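Side-chain contacts in O-methyltransferase family 2 (Planctopirus limnophila, PDB 5I2H), which probably transfers a methyl group from S-adenosyl-L-methionine to a hydroxyl oxygen of its substrate, and binds the flavone apigenin: residues L200-G205 / I209-V214; K286-L291 / A340-K345. All coordinates share one frame; numbering follows the deposited sequence. Where two conformers were deposited one is given.

Interaction 1 of 2, residues L200-G205 / I209-V214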
loop_
_atom_site.group_PDB
_atom_site.type_symbol
_atom_site.label_atom_id
_atom_site.label_comp_id
_atom_site.label_asym_id
_atom_site.label_seq_id
_atom_site.Cartn_x
_atom_site.Cartn_y
_atom_site.Cartn_z
ATOM N N LEU A 200 1.415 -0.131 -38.651
ATOM C CA LEU A 200 1.207 0.282 -37.271
ATOM C C LEU A 200 2.453 1.032 -36.815
ATOM O O LEU A 200 3.553 0.460 -36.798
ATOM C CB LEU A 200 0.962 -0.937 -36.385
ATOM C CG LEU A 200 0.953 -0.694 -34.866
ATOM C CD1 LEU A 200 -0.135 0.337 -34.481
ATOM C CD2 LEU A 200 0.765 -2.011 -34.086
ATOM N N LEU A 201 2.283 2.310 -36.485
ATOM C CA LEU A 201 3.341 3.166 -35.944
ATOM C C LEU A 201 3.182 3.295 -34.439
ATOM O O LEU A 201 2.127 3.720 -33.953
ATOM C CB LEU A 201 3.288 4.566 -36.575
ATOM C CG LEU A 201 4.145 5.682 -35.955
ATOM C CD1 LEU A 201 5.646 5.387 -36.059
ATOM C CD2 LEU A 201 3.804 7.057 -36.591
ATOM N N ASP A 202 4.245 2.996 -33.710
ATOM C CA ASP A 202 4.238 2.898 -32.248
ATOM C C ASP A 202 5.105 4.057 -31.780
ATOM O O ASP A 202 6.329 3.997 -31.894
ATOM C CB ASP A 202 4.788 1.524 -31.859
ATOM C CG ASP A 202 4.565 1.154 -30.426
ATOM O OD1 ASP A 202 4.372 2.054 -29.594
ATOM O OD2 ASP A 202 4.635 -0.082 -30.123
ATOM N N VAL A 203 4.473 5.133 -31.314
ATOM C CA VAL A 203 5.184 6.356 -30.947
ATOM C C VAL A 203 5.588 6.282 -29.483
ATOM O O VAL A 203 4.731 6.094 -28.606
ATOM C CB VAL A 203 4.322 7.597 -31.237
ATOM C CG1 VAL A 203 5.017 8.914 -30.709
ATOM C CG2 VAL A 203 4.090 7.693 -32.752
ATOM N N ALA A 204 6.892 6.393 -29.198
ATOM C CA ALA A 204 7.397 6.479 -27.824
ATOM C C ALA A 204 6.982 5.255 -27.014
ATOM O O ALA A 204 6.787 5.330 -25.801
ATOM C CB ALA A 204 6.935 7.779 -27.147
ATOM N N GLY A 205 6.820 4.138 -27.720
ATOM C CA GLY A 205 6.423 2.862 -27.164
ATOM C C GLY A 205 7.558 1.865 -27.222
ATOM O O GLY A 205 7.331 0.658 -27.282
ATOM N N ILE A 209 7.081 -3.873 -27.914
ATOM C CA ILE A 209 6.529 -5.211 -27.712
ATOM C C ILE A 209 5.077 -5.275 -28.161
ATOM O O ILE A 209 4.638 -6.298 -28.713
ATOM C CB ILE A 209 6.704 -5.607 -26.241
ATOM C CG1 ILE A 209 8.190 -5.935 -25.990
ATOM C CG2 ILE A 209 5.843 -6.813 -25.863
ATOM C CD1 ILE A 209 8.532 -5.971 -24.503
ATOM N N TYR A 210 4.297 -4.202 -27.927
ATOM C CA TYR A 210 2.901 -4.247 -28.356
ATOM C C TYR A 210 2.804 -4.402 -29.865
ATOM O O TYR A 210 1.949 -5.148 -30.367
ATOM C CB TYR A 210 2.136 -3.009 -27.893
ATOM C CG TYR A 210 1.951 -2.989 -26.385
ATOM C CD1 TYR A 210 0.884 -3.639 -25.781
ATOM C CD2 TYR A 210 2.852 -2.322 -25.556
ATOM C CE1 TYR A 210 0.727 -3.634 -24.399
ATOM C CE2 TYR A 210 2.695 -2.307 -24.169
ATOM C CZ TYR A 210 1.621 -2.955 -23.599
ATOM O OH TYR A 210 1.456 -2.958 -22.223
ATOM N N THR A 211 3.657 -3.677 -30.602
ATOM C CA THR A 211 3.666 -3.785 -32.058
ATOM C C THR A 211 4.130 -5.161 -32.504
ATOM O O THR A 211 3.549 -5.729 -33.437
ATOM C CB THR A 211 4.551 -2.696 -32.649
ATOM O OG1 THR A 211 3.978 -1.431 -32.304
ATOM C CG2 THR A 211 4.629 -2.805 -34.172
HETATM N N MSE A 212 5.156 -5.723 -31.845
HETATM C CA MSE A 212 5.615 -7.059 -32.217
HETATM C C MSE A 212 4.494 -8.095 -32.041
HETATM O O MSE A 212 4.335 -8.963 -32.902
HETATM C CB MSE A 212 6.854 -7.464 -31.424
HETATM C CG MSE A 212 8.012 -6.525 -31.702
HETATM SE SE MSE A 212 9.379 -6.848 -30.389
HETATM C CE MSE A 212 10.278 -5.124 -30.688
ATOM N N ALA A 213 3.709 -8.009 -30.958
ATOM C CA ALA A 213 2.575 -8.923 -30.820
ATOM C C ALA A 213 1.574 -8.732 -31.958
ATOM O O ALA A 213 1.099 -9.711 -32.553
ATOM C CB ALA A 213 1.908 -8.741 -29.458
ATOM N N VAL A 214 1.228 -7.478 -32.272
ATOM C CA VAL A 214 0.287 -7.249 -33.368
ATOM C C VAL A 214 0.828 -7.842 -34.665
ATOM O O VAL A 214 0.093 -8.481 -35.438
ATOM C CB VAL A 214 0.002 -5.740 -33.499
ATOM C CG1 VAL A 214 -0.757 -5.430 -34.796
ATOM C CG2 VAL A 214 -0.797 -5.279 -32.278
HETATM O O HOH W 1 5.073 -1.146 -27.794
#
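T211 and D202 are joined by the one direct hydrogen bond of this contact, in which the threonine hydroxyl OG1 donates to D202 OD2 over 2.6 Å. The hydroxyl approaches OD2 on its anti side, 24° out of the carboxylate plane, and its oxygen also rests 3.1 Å from D202 CB. The aspartate can present OD2 in this way because its CG lies opposite the backbone N (chi1 -167°), which carries the carboxylate across to the start of helix 209-217. OD2 has a second partner: a water 2.6 Å away, which also accepts from Y210 N in the first turn of the helix. The helix N-terminus would be expected to favour negative charge on this carboxylate. Putting an alanine at D202 would probably leave the T211 hydroxyl without its acceptor and the water without one of its anchors.

Apolar packing continues the contact toward the start of the strand. L200 CD2 touches V214 CG1 at 3.8 Å, the two side chains crossing at about a right angle, and the same methyl lies 3.9 Å from T211 CG2. W221 lies against V214, and I225 of the next strand packs on both D202 and T211.

Strand 200-203 and helix 209-214 run nearly antiparallel, their axes 8.9 Å apart. This is the first half of a beta-alpha-beta unit, with a glycine-rich loop between strand and helix, as in the first conserved motif of Rossmann-like methyltransferases that use S-adenosyl-L-methionine.

Interaction 2 of 2, residues K286-L291 / A340-K345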
loop_
_atom_site.group_PDB
_atom_site.type_symbol
_atom_site.label_atom_id
_atom_site.label_comp_id
_atom_site.label_asym_id
_atom_site.label_seq_id
_atom_site.Cartn_x
_atom_site.Cartn_y
_atom_site.Cartn_z
ATOM N N LYS A 286 -0.982 16.112 -33.405
ATOM C CA LYS A 286 0.100 15.836 -34.351
ATOM C C LYS A 286 -0.044 14.431 -34.931
ATOM O O LYS A 286 0.069 14.224 -36.157
ATOM C CB LYS A 286 1.471 16.015 -33.669
ATOM C CG LYS A 286 2.686 15.708 -34.560
ATOM C CD LYS A 286 4.040 16.202 -33.881
ATOM C CE LYS A 286 5.252 16.004 -34.790
ATOM N NZ LYS A 286 5.503 14.542 -35.021
ATOM N N ALA A 287 -0.291 13.448 -34.070
ATOM C CA ALA A 287 -0.511 12.088 -34.565
ATOM C C ALA A 287 -1.677 12.039 -35.552
ATOM O O ALA A 287 -1.572 11.412 -36.613
ATOM C CB ALA A 287 -0.750 11.135 -33.395
ATOM N N THR A 288 -2.799 12.688 -35.212
ATOM C CA THR A 288 -3.991 12.671 -36.069
ATOM C C THR A 288 -3.719 13.317 -37.421
ATOM O O THR A 288 -4.259 12.875 -38.449
ATOM C CB THR A 288 -5.132 13.415 -35.383
ATOM O OG1 THR A 288 -5.479 12.745 -34.180
ATOM C CG2 THR A 288 -6.392 13.451 -36.286
ATOM N N SER A 289 -2.853 14.339 -37.447
ATOM C CA SER A 289 -2.711 15.172 -38.639
ATOM C C SER A 289 -2.247 14.358 -39.846
ATOM O O SER A 289 -2.632 14.655 -40.982
ATOM C CB SER A 289 -1.745 16.323 -38.353
ATOM O OG SER A 289 -0.420 15.844 -38.221
ATOM N N GLY A 290 -1.469 13.310 -39.625
ATOM C CA GLY A 290 -0.959 12.526 -40.724
ATOM C C GLY A 290 -1.736 11.275 -41.065
ATOM O O GLY A 290 -1.349 10.564 -41.998
ATOM N N LEU A 291 -2.787 10.952 -40.316
ATOM C CA LEU A 291 -3.533 9.728 -40.591
ATOM C C LEU A 291 -4.286 9.831 -41.916
ATOM O O LEU A 291 -4.863 10.882 -42.234
ATOM C CB LEU A 291 -4.527 9.450 -39.470
ATOM C CG LEU A 291 -3.927 8.941 -38.165
ATOM C CD1 LEU A 291 -5.043 8.852 -37.115
ATOM C CD2 LEU A 291 -3.249 7.569 -38.439
ATOM N N ALA A 340 -11.895 14.379 -29.553
ATOM C CA ALA A 340 -12.873 15.248 -30.209
ATOM C C ALA A 340 -12.247 16.559 -30.658
ATOM O O ALA A 340 -12.660 17.129 -31.679
ATOM C CB ALA A 340 -14.051 15.534 -29.269
ATOM N N GLY A 341 -11.265 17.064 -29.907
ATOM C CA GLY A 341 -10.598 18.279 -30.325
ATOM C C GLY A 341 -9.727 18.103 -31.544
ATOM O O GLY A 341 -9.417 19.085 -32.216
ATOM N N ALA A 342 -9.318 16.880 -31.843
ATOM C CA ALA A 342 -8.544 16.592 -33.040
ATOM C C ALA A 342 -9.442 16.169 -34.197
ATOM O O ALA A 342 -8.945 15.798 -35.265
ATOM C CB ALA A 342 -7.488 15.515 -32.730
ATOM N N ASP A 343 -10.748 16.194 -33.990
ATOM C CA ASP A 343 -11.743 15.904 -35.006
ATOM C C ASP A 343 -11.750 14.439 -35.417
ATOM O O ASP A 343 -12.313 14.093 -36.453
ATOM C CB ASP A 343 -11.558 16.830 -36.224
ATOM C CG ASP A 343 -11.886 18.285 -35.883
ATOM O OD1 ASP A 343 -12.844 18.489 -35.100
ATOM O OD2 ASP A 343 -11.182 19.212 -36.353
ATOM N N LEU A 344 -11.135 13.571 -34.610
ATOM C CA LEU A 344 -11.282 12.127 -34.706
ATOM C C LEU A 344 -12.681 11.696 -34.270
ATOM O O LEU A 344 -13.346 12.377 -33.498
ATOM C CB LEU A 344 -10.282 11.450 -33.782
ATOM C CG LEU A 344 -8.814 11.524 -34.121
ATOM C CD1 LEU A 344 -8.021 11.198 -32.867
ATOM C CD2 LEU A 344 -8.570 10.457 -35.137
ATOM N N LYS A 345 -13.091 10.511 -34.699
ATOM C CA LYS A 345 -14.352 9.924 -34.248
ATOM C C LYS A 345 -14.057 8.823 -33.232
ATOM O O LYS A 345 -13.366 7.856 -33.556
ATOM C CB LYS A 345 -15.112 9.363 -35.441
ATOM C CG LYS A 345 -16.425 8.691 -35.131
ATOM C CD LYS A 345 -16.954 8.079 -36.431
ATOM C CE LYS A 345 -18.333 8.622 -36.833
ATOM N NZ LYS A 345 -19.350 8.370 -35.785
#
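T288 and L344 meet through first torsions close to -60°. In T288 (chi1 -63°) OG1 sits beside the backbone N, turned back along its own helix, while CG2 takes the position opposite that N; both branches face the 340-345 segment. In L344 (chi1 -69°) CG likewise lies beside the backbone N, and the isobutyl group extends toward the threonine, so that the two side chains meet tip to tip. L344 CD1 comes to 3.3 Å from T288 OG1, a close approach for a methyl and a hydroxyl, and its other methyl, CD2, lies 3.9 Å from T288 CG2. The hydroxyl is not left to the leucine: it is hydrogen-bonded to V284 O one turn back in helix 277-289, an arrangement that also fixes the rotation of the side chain.

A342 meets the same threonine from the end of the other helix. Its CB is 3.7 Å from T288 OG1, and its carbonyl O is 3.6 Å from T288 CG2, a van der Waals contact. The chain turns here in a Schellman motif, with D343 at positive phi (69°) and D343 N bonded to A340 O. This reversal lets A342 and L344 both face T288 before the chain enters strand 345-351, an edge strand of the Rossmann-like sheet. The contact therefore joins the C-terminal ends of helices 277-289 and 332-341.

L291, just past the first helix, adds a looser apolar touch, its CD1 4.4 Å from L344 CD2. Beneath the pair the sheet closes the interface, L297 packing on L344 and I266 on L291. K363 NZ donates to both T288 O and L291 O, tying the helix end to the C-terminal tail of the chain.

Interactions 1 and 2 belong to the same Rossmann-like domain, on opposite faces of its central sheet. Their centres are 19 Å apart and their nearest atoms about 6 Å, without touching. Strand 265-269, which neighbours strand 199-203, links them: Y210 packs on its L267 and S269 from one face, and L291 on its I266 from the other. Beyond this strand the chain contributes N270, H273 and D274 to the apigenin pocket before entering helix 277-289, whose far end forms interaction 2. The side chain of Y210 in interaction 1 lies about 9 Å from the bound apigenin, without lining its pocket, whereas interaction 2 is structural packing between helix ends.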